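Local coordinates for enoyl-CoA hydratase/isomerase family protein (PDB 4FN7) that probably hydrates the double bond of enoyl-CoA thioesters in lipid metabolism, as a member of the enoyl-CoA hydratase/isomerase (crotonase) family, at residues 48-59 against 94-105; 82-90 against 107-115. All coordinates share one frame; numbering follows the deposited sequence. Where two conformers were deposited one is given.

Contact 1 (48-59 against 94-105); sequences ALVITGNGRVFS and KPVVMACTGHAI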
loop_
_atom_site.group_PDB
_atom_site.type_symbol
_atom_site.label_atom_id
_atom_site.label_comp_id
_atom_site.label_asym_id
_atom_site.label_seq_id
_atom_site.Cartn_x
_atom_site.Cartn_y
_atom_site.Cartn_z
ATOM N N ALA A 48 8.801 17.290 -20.375
ATOM C CA ALA A 48 9.051 16.547 -19.144
ATOM C C ALA A 48 10.334 17.043 -18.490
ATOM O O ALA A 48 11.165 17.680 -19.141
ATOM C CB ALA A 48 9.132 15.052 -19.421
ATOM N N LEU A 49 10.471 16.772 -17.192
ATOM C CA LEU A 49 11.671 17.129 -16.441
ATOM C C LEU A 49 12.423 15.875 -16.066
ATOM O O LEU A 49 11.810 14.862 -15.721
ATOM C CB LEU A 49 11.333 17.808 -15.112
ATOM C CG LEU A 49 10.457 19.035 -14.950
ATOM C CD1 LEU A 49 10.589 19.532 -13.521
ATOM C CD2 LEU A 49 10.886 20.099 -15.924
ATOM N N VAL A 50 13.743 15.968 -16.102
ATOM C CA VAL A 50 14.615 14.996 -15.472
ATOM C C VAL A 50 15.424 15.738 -14.425
ATOM O O VAL A 50 16.020 16.773 -14.708
ATOM C CB VAL A 50 15.575 14.366 -16.484
ATOM C CG1 VAL A 50 16.595 13.482 -15.769
ATOM C CG2 VAL A 50 14.805 13.582 -17.523
ATOM N N ILE A 51 15.424 15.215 -13.205
ATOM C CA ILE A 51 16.240 15.769 -12.131
ATOM C C ILE A 51 17.263 14.724 -11.704
ATOM O O ILE A 51 16.901 13.584 -11.396
ATOM C CB ILE A 51 15.376 16.214 -10.928
ATOM C CG1 ILE A 51 14.474 17.381 -11.348
ATOM C CG2 ILE A 51 16.260 16.617 -9.754
ATOM C CD1 ILE A 51 13.381 17.704 -10.350
ATOM N N THR A 52 18.535 15.111 -11.684
ATOM C CA THR A 52 19.612 14.188 -11.338
ATOM C C THR A 52 20.420 14.706 -10.161
ATOM O O THR A 52 20.338 15.885 -9.814
ATOM C CB THR A 52 20.609 13.988 -12.511
ATOM O OG1 THR A 52 21.651 14.977 -12.450
ATOM C CG2 THR A 52 19.903 14.067 -13.871
ATOM N N GLY A 53 21.200 13.814 -9.554
ATOM C CA GLY A 53 22.232 14.213 -8.615
ATOM C C GLY A 53 23.584 14.278 -9.305
ATOM O O GLY A 53 23.672 14.534 -10.517
ATOM N N ASN A 54 24.645 14.073 -8.536
ATOM C CA ASN A 54 25.992 14.037 -9.097
ATOM C C ASN A 54 26.566 12.617 -9.101
ATOM O O ASN A 54 25.818 11.649 -9.002
ATOM C CB ASN A 54 26.928 15.063 -8.424
ATOM C CG ASN A 54 27.232 14.744 -6.956
ATOM O OD1 ASN A 54 26.987 13.639 -6.471
ATOM N ND2 ASN A 54 27.802 15.723 -6.250
ATOM N N GLY A 55 27.881 12.486 -9.224
ATOM C CA GLY A 55 28.492 11.168 -9.298
ATOM C C GLY A 55 28.553 10.429 -7.974
ATOM O O GLY A 55 28.872 9.237 -7.929
ATOM N N ARG A 56 28.237 11.133 -6.894
ATOM C CA ARG A 56 28.362 10.577 -5.555
ATOM C C ARG A 56 27.003 10.311 -4.918
ATOM O O ARG A 56 26.799 9.268 -4.299
ATOM C CB ARG A 56 29.171 11.529 -4.676
ATOM C CG ARG A 56 29.419 11.008 -3.274
ATOM C CD ARG A 56 29.902 12.113 -2.359
ATOM N NE ARG A 56 30.067 11.638 -0.989
ATOM C CZ ARG A 56 30.571 12.371 -0.001
ATOM N NH1 ARG A 56 30.973 13.611 -0.233
ATOM N NH2 ARG A 56 30.679 11.859 1.218
ATOM N N VAL A 57 26.074 11.249 -5.074
ATOM C CA VAL A 57 24.779 11.170 -4.411
ATOM C C VAL A 57 23.657 11.692 -5.293
ATOM O O VAL A 57 23.896 12.427 -6.256
ATOM C CB VAL A 57 24.741 12.027 -3.118
ATOM C CG1 VAL A 57 25.776 11.554 -2.118
ATOM C CG2 VAL A 57 24.941 13.506 -3.435
ATOM N N PHE A 58 22.425 11.330 -4.945
ATOM C CA PHE A 58 21.286 12.107 -5.407
ATOM C C PHE A 58 21.256 13.352 -4.520
ATOM O O PHE A 58 21.521 14.464 -4.977
ATOM C CB PHE A 58 19.989 11.312 -5.314
ATOM C CG PHE A 58 18.787 12.060 -5.828
ATOM C CD1 PHE A 58 18.649 12.329 -7.183
ATOM C CD2 PHE A 58 17.799 12.497 -4.962
ATOM C CE1 PHE A 58 17.554 13.023 -7.663
ATOM C CE2 PHE A 58 16.694 13.190 -5.435
ATOM C CZ PHE A 58 16.570 13.451 -6.792
ATOM N N SER A 59 20.972 13.153 -3.236
ATOM C CA SER A 59 21.150 14.200 -2.233
ATOM C C SER A 59 21.216 13.593 -0.844
ATOM O O SER A 59 20.438 12.692 -0.511
ATOM C CB SER A 59 20.025 15.227 -2.280
ATOM O OG SER A 59 20.069 16.062 -1.127
ATOM N N LYS A 94 3.894 18.557 -15.831
ATOM C CA LYS A 94 4.583 17.708 -16.791
ATOM C C LYS A 94 5.159 16.508 -16.060
ATOM O O LYS A 94 5.429 16.588 -14.855
ATOM C CB LYS A 94 5.735 18.468 -17.450
ATOM C CG LYS A 94 5.396 19.879 -17.881
ATOM C CD LYS A 94 4.377 19.918 -19.019
ATOM C CE LYS A 94 4.003 21.351 -19.380
ATOM N NZ LYS A 94 5.190 22.149 -19.783
ATOM N N PRO A 95 5.373 15.394 -16.776
ATOM C CA PRO A 95 6.013 14.264 -16.098
ATOM C C PRO A 95 7.390 14.643 -15.552
ATOM O O PRO A 95 8.143 15.386 -16.198
ATOM C CB PRO A 95 6.145 13.222 -17.208
ATOM C CG PRO A 95 5.020 13.539 -18.151
ATOM C CD PRO A 95 4.938 15.049 -18.141
ATOM N N VAL A 96 7.707 14.127 -14.366
ATOM C CA VAL A 96 8.967 14.394 -13.693
ATOM C C VAL A 96 9.656 13.059 -13.457
ATOM O O VAL A 96 9.098 12.160 -12.808
ATOM C CB VAL A 96 8.734 15.079 -12.328
ATOM C CG1 VAL A 96 10.060 15.272 -11.588
ATOM C CG2 VAL A 96 8.002 16.408 -12.513
ATOM N N VAL A 97 10.863 12.922 -13.988
ATOM C CA VAL A 97 11.622 11.687 -13.829
ATOM C C VAL A 97 12.877 11.955 -13.029
ATOM O O VAL A 97 13.649 12.848 -13.358
ATOM C CB VAL A 97 12.002 11.066 -15.193
ATOM C CG1 VAL A 97 12.719 9.736 -14.992
ATOM C CG2 VAL A 97 10.761 10.872 -16.045
ATOM N N MET A 98 13.070 11.177 -11.966
ATOM C CA MET A 98 14.239 11.328 -11.118
ATOM C C MET A 98 15.322 10.351 -11.531
ATOM O O MET A 98 15.073 9.151 -11.626
ATOM C CB MET A 98 13.876 11.081 -9.653
ATOM C CG MET A 98 12.816 12.004 -9.114
ATOM S SD MET A 98 13.422 13.688 -8.991
ATOM C CE MET A 98 11.965 14.515 -8.338
ATOM N N ALA A 99 16.520 10.878 -11.765
ATOM C CA ALA A 99 17.714 10.070 -11.973
ATOM C C ALA A 99 18.484 10.021 -10.664
ATOM O O ALA A 99 19.251 10.931 -10.345
ATOM C CB ALA A 99 18.575 10.670 -13.070
ATOM N N CYS A 100 18.249 8.962 -9.898
ATOM C CA CYS A 100 18.892 8.782 -8.610
ATOM C C CYS A 100 20.306 8.257 -8.832
ATOM O O CYS A 100 20.509 7.059 -9.012
ATOM C CB CYS A 100 18.076 7.798 -7.780
ATOM S SG CYS A 100 18.496 7.767 -6.045
ATOM N N THR A 101 21.279 9.167 -8.831
ATOM C CA THR A 101 22.628 8.874 -9.303
ATOM C C THR A 101 23.570 8.493 -8.165
ATOM O O THR A 101 24.764 8.263 -8.369
ATOM C CB THR A 101 23.194 10.086 -10.059
ATOM O OG1 THR A 101 22.963 11.275 -9.292
ATOM C CG2 THR A 101 22.507 10.234 -11.411
ATOM N N GLY A 102 23.010 8.438 -6.965
ATOM C CA GLY A 102 23.720 7.999 -5.782
ATOM C C GLY A 102 22.698 7.910 -4.672
ATOM O O GLY A 102 21.496 7.911 -4.919
ATOM N N HIS A 103 23.155 7.862 -3.435
ATOM C CA HIS A 103 22.254 7.706 -2.301
ATOM C C HIS A 103 21.306 8.884 -2.131
ATOM O O HIS A 103 21.618 10.008 -2.533
ATOM C CB HIS A 103 23.076 7.475 -1.040
ATOM C CG HIS A 103 24.120 6.423 -1.216
ATOM N ND1 HIS A 103 23.803 5.095 -1.395
ATOM C CD2 HIS A 103 25.468 6.504 -1.295
ATOM C CE1 HIS A 103 24.911 4.397 -1.552
ATOM N NE2 HIS A 103 25.937 5.228 -1.495
ATOM N N ALA A 104 20.153 8.617 -1.532
ATOM C CA ALA A 104 19.138 9.632 -1.309
ATOM C C ALA A 104 18.686 9.513 0.138
ATOM O O ALA A 104 18.019 8.543 0.512
ATOM C CB ALA A 104 17.957 9.440 -2.271
ATOM N N ILE A 105 19.071 10.492 0.946
ATOM C CA ILE A 105 18.867 10.425 2.386
ATOM C C ILE A 105 18.015 11.582 2.871
ATOM O O ILE A 105 18.219 12.724 2.465
ATOM C CB ILE A 105 20.219 10.483 3.133
ATOM C CG1 ILE A 105 21.205 9.460 2.558
ATOM C CG2 ILE A 105 20.018 10.288 4.642
ATOM C CD1 ILE A 105 20.766 8.010 2.721
HETATM O O HOH W 1 27.116 7.180 -7.186
#
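His103 O takes two successive backbone N-H groups from across the contact, where the chain turns a corner at Phe58. Phe58 N donates to His103 O at 2.9 Å; Ser59 N donates to the same oxygen, both bonds are bent, and the one from Ser59 N is the longer. Beyond the corner, Ile105 N donates to Ser59 O almost straight. Before it, strands 48-52 and 96-100 run parallel at 21°, with bonds alternating from Leu49 N to Pro95 O through to Ala99 N to Ile51 O.

With CG anti to the backbone N (chi1 -178°), the Phe58 ring turns back toward the end of the strand pair, where Ile51 O and Ala99 O both lie at its edge, Ala99 O 3.5 Å from Phe58 CD1. Met98 SD is 3.8 Å from Phe58 CZ, an oblique Met-aromatic contact, and the same Met98 SD lies 3.7 Å from Ile51 CB. Cys100 SG approaches the ring obliquely too.

Thr101 ties down the loop after strand 48-52: its OG1 donates to Asn54 O at 2.9 Å, in the carbonyl plane on a lone pair. Asn54 OD1 in turn accepts from Arg56 N, an Asx turn, and from Val57 N, which completes an Asx motif, and a water bridges Gly55 O and Thr101 O.

Strand 13-18 pairs with the other edge of 48-52; Val50 and Val97 pack on helix 184-195, while Phe58 and Met98 face helix 107-112.

Contact 2 (82-90 against 107-115); sequences GFELAYRLL and MGAFLLSCG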
loop_
_atom_site.group_PDB
_atom_site.type_symbol
_atom_site.label_atom_id
_atom_site.label_comp_id
_atom_site.label_asym_id
_atom_site.label_seq_id
_atom_site.Cartn_x
_atom_site.Cartn_y
_atom_site.Cartn_z
ATOM N N GLY A 82 11.948 23.200 1.526
ATOM C CA GLY A 82 12.140 21.860 1.003
ATOM C C GLY A 82 10.807 21.202 0.712
ATOM O O GLY A 82 10.607 20.582 -0.333
ATOM N N PHE A 83 9.878 21.336 1.646
ATOM C CA PHE A 83 8.577 20.720 1.456
ATOM C C PHE A 83 7.721 21.455 0.430
ATOM O O PHE A 83 6.913 20.837 -0.255
ATOM C CB PHE A 83 7.874 20.535 2.800
ATOM C CG PHE A 83 8.630 19.635 3.730
ATOM C CD1 PHE A 83 9.107 18.417 3.279
ATOM C CD2 PHE A 83 8.910 20.022 5.027
ATOM C CE1 PHE A 83 9.823 17.577 4.117
ATOM C CE2 PHE A 83 9.628 19.188 5.872
ATOM C CZ PHE A 83 10.086 17.967 5.414
ATOM N N GLU A 84 7.938 22.759 0.289
ATOM C CA GLU A 84 7.293 23.512 -0.786
ATOM C C GLU A 84 7.788 23.044 -2.159
ATOM O O GLU A 84 7.007 22.920 -3.103
ATOM C CB GLU A 84 7.538 25.012 -0.629
ATOM C CG GLU A 84 6.664 25.844 -1.540
ATOM C CD GLU A 84 5.199 25.696 -1.191
ATOM O OE1 GLU A 84 4.854 25.895 -0.008
ATOM O OE2 GLU A 84 4.396 25.373 -2.090
ATOM N N LEU A 85 9.088 22.793 -2.264
ATOM C CA LEU A 85 9.660 22.221 -3.477
ATOM C C LEU A 85 9.030 20.856 -3.778
ATOM O O LEU A 85 8.684 20.555 -4.921
ATOM C CB LEU A 85 11.176 22.095 -3.326
ATOM C CG LEU A 85 11.946 21.602 -4.540
ATOM C CD1 LEU A 85 11.723 22.535 -5.722
ATOM C CD2 LEU A 85 13.420 21.517 -4.198
ATOM N N ALA A 86 8.871 20.028 -2.752
ATOM C CA ALA A 86 8.206 18.745 -2.930
ATOM C C ALA A 86 6.779 18.935 -3.446
ATOM O O ALA A 86 6.350 18.252 -4.370
ATOM C CB ALA A 86 8.205 17.952 -1.622
ATOM N N TYR A 87 6.049 19.871 -2.848
ATOM C CA TYR A 87 4.696 20.162 -3.297
ATOM C C TYR A 87 4.705 20.592 -4.772
ATOM O O TYR A 87 3.886 20.133 -5.575
ATOM C CB TYR A 87 4.070 21.252 -2.422
ATOM C CG TYR A 87 2.609 21.499 -2.704
ATOM C CD1 TYR A 87 1.622 20.984 -1.873
ATOM C CD2 TYR A 87 2.211 22.248 -3.811
ATOM C CE1 TYR A 87 0.276 21.210 -2.131
ATOM C CE2 TYR A 87 0.872 22.476 -4.077
ATOM C CZ TYR A 87 -0.091 21.957 -3.237
ATOM O OH TYR A 87 -1.419 22.187 -3.517
ATOM N N ARG A 88 5.638 21.471 -5.119
ATOM C CA ARG A 88 5.755 21.975 -6.487
ATOM C C ARG A 88 5.975 20.842 -7.482
ATOM O O ARG A 88 5.358 20.805 -8.548
ATOM C CB ARG A 88 6.898 22.985 -6.590
ATOM C CG ARG A 88 6.971 23.670 -7.939
ATOM C CD ARG A 88 8.094 24.681 -7.995
ATOM N NE ARG A 88 8.059 25.379 -9.280
ATOM C CZ ARG A 88 8.951 26.274 -9.685
ATOM N NH1 ARG A 88 9.984 26.594 -8.919
ATOM N NH2 ARG A 88 8.806 26.839 -10.873
ATOM N N LEU A 89 6.840 19.899 -7.131
ATOM C CA LEU A 89 7.140 18.801 -8.036
ATOM C C LEU A 89 6.031 17.755 -8.105
ATOM O O LEU A 89 5.742 17.236 -9.177
ATOM C CB LEU A 89 8.482 18.162 -7.681
ATOM C CG LEU A 89 9.671 19.060 -8.049
ATOM C CD1 LEU A 89 10.946 18.560 -7.394
ATOM C CD2 LEU A 89 9.841 19.158 -9.567
ATOM N N LEU A 90 5.416 17.434 -6.968
ATOM C CA LEU A 90 4.317 16.471 -6.950
ATOM C C LEU A 90 3.110 16.981 -7.729
ATOM O O LEU A 90 2.313 16.192 -8.226
ATOM C CB LEU A 90 3.901 16.154 -5.514
ATOM C CG LEU A 90 4.755 15.110 -4.782
ATOM C CD1 LEU A 90 4.435 15.095 -3.291
ATOM C CD2 LEU A 90 4.596 13.719 -5.380
ATOM N N MET A 107 15.753 14.487 3.329
ATOM C CA MET A 107 15.115 15.322 2.303
ATOM C C MET A 107 15.483 14.884 0.876
ATOM O O MET A 107 14.715 15.116 -0.057
ATOM C CB MET A 107 15.435 16.809 2.504
ATOM C CG MET A 107 14.675 17.753 1.562
ATOM S SD MET A 107 12.876 17.800 1.810
ATOM C CE MET A 107 12.299 17.690 0.117
ATOM N N GLY A 108 16.654 14.279 0.701
ATOM C CA GLY A 108 17.003 13.698 -0.582
ATOM C C GLY A 108 16.044 12.585 -0.978
ATOM O O GLY A 108 15.630 12.497 -2.136
ATOM N N ALA A 109 15.698 11.718 -0.031
ATOM C CA ALA A 109 14.712 10.673 -0.295
ATOM C C ALA A 109 13.321 11.265 -0.516
ATOM O O ALA A 109 12.554 10.755 -1.331
ATOM C CB ALA A 109 14.675 9.661 0.844
ATOM N N PHE A 110 12.989 12.334 0.204
ATOM C CA PHE A 110 11.677 12.960 0.036
ATOM C C PHE A 110 11.577 13.603 -1.348
ATOM O O PHE A 110 10.560 13.470 -2.021
ATOM C CB PHE A 110 11.392 13.989 1.139
ATOM C CG PHE A 110 11.640 13.468 2.532
ATOM C CD1 PHE A 110 11.487 12.121 2.828
ATOM C CD2 PHE A 110 12.052 14.326 3.536
ATOM C CE1 PHE A 110 11.745 11.639 4.112
ATOM C CE2 PHE A 110 12.315 13.853 4.819
ATOM C CZ PHE A 110 12.159 12.507 5.103
ATOM N N LEU A 111 12.635 14.288 -1.768
ATOM C CA LEU A 111 12.679 14.851 -3.114
ATOM C C LEU A 111 12.537 13.748 -4.168
ATOM O O LEU A 111 11.755 13.864 -5.124
ATOM C CB LEU A 111 13.990 15.612 -3.309
ATOM C CG LEU A 111 14.241 16.192 -4.699
ATOM C CD1 LEU A 111 13.153 17.173 -5.059
ATOM C CD2 LEU A 111 15.601 16.867 -4.761
ATOM N N LEU A 112 13.305 12.679 -4.008
ATOM C CA LEU A 112 13.252 11.559 -4.940
ATOM C C LEU A 112 11.809 11.064 -5.093
ATOM O O LEU A 112 11.354 10.744 -6.194
ATOM C CB LEU A 112 14.145 10.422 -4.432
ATOM C CG LEU A 112 14.201 9.143 -5.266
ATOM C CD1 LEU A 112 14.810 9.418 -6.623
ATOM C CD2 LEU A 112 14.986 8.068 -4.525
ATOM N N SER A 113 11.089 11.038 -3.975
ATOM C CA SER A 113 9.734 10.507 -3.900
ATOM C C SER A 113 8.692 11.416 -4.550
ATOM O O SER A 113 7.509 11.091 -4.554
ATOM C CB SER A 113 9.354 10.253 -2.432
ATOM O OG SER A 113 10.250 9.340 -1.812
ATOM N N CYS A 114 9.131 12.550 -5.084
ATOM C CA CYS A 114 8.231 13.443 -5.815
ATOM C C CYS A 114 8.192 13.168 -7.318
ATOM O O CYS A 114 7.381 13.758 -8.027
ATOM C CB CYS A 114 8.621 14.899 -5.588
ATOM S SG CYS A 114 8.496 15.406 -3.876
ATOM N N GLY A 115 9.065 12.298 -7.821
ATOM C CA GLY A 115 9.079 12.016 -9.248
ATOM C C GLY A 115 7.967 11.076 -9.661
ATOM O O GLY A 115 7.603 10.156 -8.930
HETATM O O HOH W 2 5.509 14.656 -10.103
#
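Met107 reaches across to Phe83 and Gly82 where the shorter of two helices in the interior of the crotonase fold begins. The C-terminal half of helix 73-90 and helix 107-112 run nearly parallel: the axes of segments 82-90 and 107-112 are 16° apart and 9.9 Å from each other at closest approach. From CB, which points toward segment 82-90, the Met107 chain carries CG out anti to the backbone N (chi1 -174°) and then bends. Met107 SD arrives obliquely beside the Phe83 ring, 3.8 Å from Phe83 CE1, as a Met-aromatic contact; it also lies in the plane of the Phe110 ring, at that ring's edge. The methyl Met107 CE ends 3.4 Å from Gly82 O. Phe83 and Phe110 meet as well: Phe110 CD2 comes in the plane of the Phe83 ring, at its edge, 4.0 Å from Phe83 CE1.

Past the last turn of the short helix, Cys114 plugs the seam. Cys114 SG is 3.4 Å from Ala86 CB, and Leu90 closes over it, CG resting against SG and Leu90 CD2 3.7 Å from Cys114 CA. Leu89 backs the cysteine with its CB. A water lies between Leu89 O and Cys114 O near the exit of both segments. Helix 139-148 adds Ala140 against Phe83 and Ile144 against Ala86, and helix 200-223 covers Leu90 through Ile218. The tightest carbon contact is methyl to methyl: Leu89 CD1 is 3.5 Å from Leu111 CD1.

In the fold
The two contacts interleave along the chain: helix 73-90 leads into strand 96-100, and strand 103-105 into helix 107-112. Their centres are about 11 Å apart, and they touch directly. Met98 CE of contact 1 lies 3.3 Å from Leu111 O of contact 2, Phe58 CE2 packs 3.5 Å from Gly108 O, and Ala104 O rests 3.5 Å from Ala109 CB. The short helix is thus wedged between the sheet corner and helix 73-90. In crotonase relatives, the loop following the corner and the start of this short helix supply the backbone N-H groups of the oxyanion hole that holds the thioester carbonyl; the layout here is consistent with that role.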